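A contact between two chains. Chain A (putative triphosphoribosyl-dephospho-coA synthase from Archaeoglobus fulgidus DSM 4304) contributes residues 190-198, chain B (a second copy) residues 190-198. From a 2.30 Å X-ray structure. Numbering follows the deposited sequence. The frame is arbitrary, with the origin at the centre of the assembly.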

# COMPACT_ATOMS: atom_id res chain seq x y z
N VAL A 190 8.15 7.03 -5.37
CA VAL A 190 9.36 7.30 -4.59
C VAL A 190 9.17 6.82 -3.13
O VAL A 190 10.07 6.19 -2.57
CB VAL A 190 9.73 8.78 -4.67
CG1 VAL A 190 10.83 9.13 -3.68
CG2 VAL A 190 10.11 9.17 -6.08
N ILE A 191 8.01 7.11 -2.53
CA ILE A 191 7.74 6.69 -1.14
C ILE A 191 8.02 5.19 -1.01
O ILE A 191 8.77 4.76 -0.12
CB ILE A 191 6.26 7.00 -0.67
CG1 ILE A 191 6.02 8.51 -0.51
CG2 ILE A 191 5.97 6.30 0.60
CD1 ILE A 191 4.57 8.89 -0.28
N ALA A 192 7.46 4.42 -1.94
CA ALA A 192 7.53 2.96 -1.87
C ALA A 192 8.94 2.43 -2.10
O ALA A 192 9.29 1.40 -1.58
CB ALA A 192 6.54 2.33 -2.86
N LYS A 193 9.74 3.13 -2.91
CA LYS A 193 11.09 2.65 -3.21
C LYS A 193 12.13 3.17 -2.20
O LYS A 193 12.94 2.38 -1.70
CB LYS A 193 11.52 3.05 -4.64
CG LYS A 193 12.87 2.48 -5.05
CD LYS A 193 13.16 2.67 -6.52
CE LYS A 193 14.41 1.89 -6.92
NZ LYS A 193 14.35 1.40 -8.34
N MSE A 194 12.09 4.48 -1.94
CA MSE A 194 13.08 5.19 -1.13
C MSE A 194 12.62 5.51 0.28
O MSE A 194 13.44 5.87 1.12
CB MSE A 194 13.46 6.52 -1.78
CG MSE A 194 13.80 6.47 -3.22
SE MSE A 194 15.11 5.12 -3.63
CE MSE A 194 16.66 5.70 -2.56
N GLY A 195 11.33 5.43 0.54
CA GLY A 195 10.81 5.77 1.85
C GLY A 195 10.19 7.15 1.91
O GLY A 195 10.51 8.03 1.12
N ARG A 196 9.31 7.32 2.88
CA ARG A 196 8.55 8.52 3.06
C ARG A 196 9.45 9.73 3.17
O ARG A 196 9.22 10.73 2.51
CB ARG A 196 7.66 8.38 4.30
CG ARG A 196 6.21 8.61 4.01
CD ARG A 196 5.27 7.87 4.97
NE ARG A 196 4.06 8.68 5.12
CZ ARG A 196 3.34 8.79 6.24
NH1 ARG A 196 3.66 8.11 7.34
NH2 ARG A 196 2.28 9.59 6.26
N GLU A 197 10.48 9.66 4.01
CA GLU A 197 11.34 10.82 4.23
C GLU A 197 12.14 11.25 2.99
O GLU A 197 12.38 12.44 2.80
CB GLU A 197 12.23 10.62 5.45
CG GLU A 197 12.37 11.89 6.29
CD GLU A 197 13.27 12.90 5.60
OE1 GLU A 197 14.27 12.44 5.01
OE2 GLU A 197 12.97 14.11 5.61
N TYR A 198 12.51 10.31 2.12
CA TYR A 198 13.21 10.67 0.90
C TYR A 198 12.25 11.32 -0.10
O TYR A 198 12.57 12.32 -0.73
CB TYR A 198 13.92 9.45 0.27
CG TYR A 198 14.78 9.79 -0.91
CD1 TYR A 198 16.18 9.73 -0.84
CD2 TYR A 198 14.20 10.18 -2.12
CE1 TYR A 198 16.97 10.07 -1.94
CE2 TYR A 198 14.98 10.51 -3.22
CZ TYR A 198 16.34 10.46 -3.13
OH TYR A 198 17.05 10.80 -4.25
N VAL B 190 9.11 -1.20 8.00
CA VAL B 190 10.34 -0.63 7.48
C VAL B 190 10.16 -0.21 5.99
O VAL B 190 10.49 0.90 5.61
CB VAL B 190 11.55 -1.57 7.73
CG1 VAL B 190 12.78 -1.03 7.05
CG2 VAL B 190 11.81 -1.71 9.22
N ILE B 191 9.59 -1.08 5.16
CA ILE B 191 9.31 -0.68 3.77
C ILE B 191 8.66 0.70 3.74
O ILE B 191 9.22 1.62 3.15
CB ILE B 191 8.44 -1.73 3.00
CG1 ILE B 191 9.26 -3.00 2.70
CG2 ILE B 191 7.92 -1.16 1.69
CD1 ILE B 191 8.44 -4.21 2.33
N ALA B 192 7.51 0.86 4.40
CA ALA B 192 6.71 2.08 4.34
C ALA B 192 7.44 3.36 4.79
O ALA B 192 7.11 4.45 4.34
CB ALA B 192 5.43 1.91 5.11
N LYS B 193 8.43 3.21 5.66
CA LYS B 193 9.14 4.35 6.21
C LYS B 193 10.42 4.63 5.42
O LYS B 193 10.64 5.77 4.99
CB LYS B 193 9.47 4.10 7.69
CG LYS B 193 10.04 5.29 8.42
CD LYS B 193 9.96 5.11 9.91
CE LYS B 193 10.07 6.46 10.61
NZ LYS B 193 10.34 6.31 12.07
N MSE B 194 11.24 3.59 5.26
CA MSE B 194 12.56 3.69 4.64
C MSE B 194 12.57 3.17 3.21
O MSE B 194 13.58 3.30 2.52
CB MSE B 194 13.56 2.85 5.43
CG MSE B 194 13.34 2.85 6.91
SE MSE B 194 13.56 4.65 7.56
CE MSE B 194 15.49 4.85 7.34
N GLY B 195 11.48 2.56 2.79
CA GLY B 195 11.37 2.05 1.43
C GLY B 195 11.93 0.66 1.21
O GLY B 195 12.77 0.17 1.96
N ARG B 196 11.45 0.06 0.13
CA ARG B 196 11.74 -1.32 -0.26
C ARG B 196 13.22 -1.71 -0.17
O ARG B 196 13.56 -2.85 0.15
CB ARG B 196 11.22 -1.53 -1.68
CG ARG B 196 10.79 -2.94 -1.97
CD ARG B 196 9.91 -3.00 -3.20
NE ARG B 196 8.69 -2.22 -3.06
CZ ARG B 196 7.69 -2.23 -3.93
NH1 ARG B 196 7.75 -3.01 -5.01
NH2 ARG B 196 6.62 -1.47 -3.73
N GLU B 197 14.10 -0.76 -0.47
CA GLU B 197 15.54 -0.99 -0.57
C GLU B 197 16.18 -1.25 0.80
O GLU B 197 16.86 -2.26 1.00
CB GLU B 197 16.18 0.22 -1.23
CG GLU B 197 17.57 0.01 -1.79
CD GLU B 197 18.14 1.30 -2.33
OE1 GLU B 197 17.35 2.11 -2.89
OE2 GLU B 197 19.36 1.50 -2.20
N TYR B 198 15.97 -0.31 1.71
CA TYR B 198 16.46 -0.38 3.08
C TYR B 198 15.96 -1.67 3.77
O TYR B 198 16.75 -2.40 4.36
CB TYR B 198 16.01 0.87 3.83
CG TYR B 198 16.64 1.04 5.18
CD1 TYR B 198 17.75 1.87 5.35
CD2 TYR B 198 16.14 0.37 6.29
CE1 TYR B 198 18.34 2.02 6.61
CE2 TYR B 198 16.73 0.51 7.54
CZ TYR B 198 17.81 1.33 7.70
OH TYR B 198 18.35 1.45 8.94
O HOH W 1 5.69 5.63 7.23

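The two copies meet backbone to backbone at a pair of glycines. The CA atoms of Gly A195 and Gly B195 lie 3.8 Å apart. No side chain separates the chains here, and the geometry leaves no room for one. An ideal CB on Gly A195 would sit 2.5 Å from Lys B193 O. An ideal CB on Gly B195 would sit 2.4 Å from Lys A193 O. Both glycines also have positive phi, and at their backbone angles a CB would be jammed against the carbonyl O of the residue before. Glycine is therefore called for twice over, by the local conformation and by the partner chain.

The close approach lets main-chain groups of one copy bond to those of the other. Arg B196 N donates to Ala A192 O at 3.1 Å, and the N-H...O angle of 168° is nearly straight. On the other side of the pairing, Arg A196 N donates to Lys B193 O at 2.9 Å. This bond is weak, because its angle is only 127°. The two bonds are not equivalent: the acceptor is residue 192 in chain A but residue 193 in chain B. The contact thus departs from exact twofold symmetry in its hydrogen bonding. Neither Arg A196 N nor Arg B196 N has a bond to the preceding turn of its own chain, so each is free to reach across.

Glycine CA atoms also face carbonyl oxygens. Gly B195 CA makes a CA-H...O contact with Lys A193 O at 3.5 Å. Gly A195 CA lies 3.1 Å from Lys B193 O. One approach is less favorable. Met A194 O and Met B194 O are 2.9 Å apart, and as two acceptors they cannot bond to each other.

The helix of residues 190-194 in chain A and the helix in chain B cross at 66°, with their axes 5.3 Å apart at closest approach. Such tight packing suits small residues at the crossing.

Side chains add contacts around this center. The guanidinium of Arg B196 passes obliquely by Ala A192, with NH2 3.9 Å from Ala A192 CB. Met A194 is a selenomethionine. Its CA-to-CB bond points away from chain B, but the end of the side chain comes nearer, and its CE lies 3.7 Å from Glu B197 OE1. Arg A196 is linked to chain B through a water. Its NH1 donates to the water oxygen at 3.2 Å, and the water donates weakly to Ala B192 O at 3.4 Å.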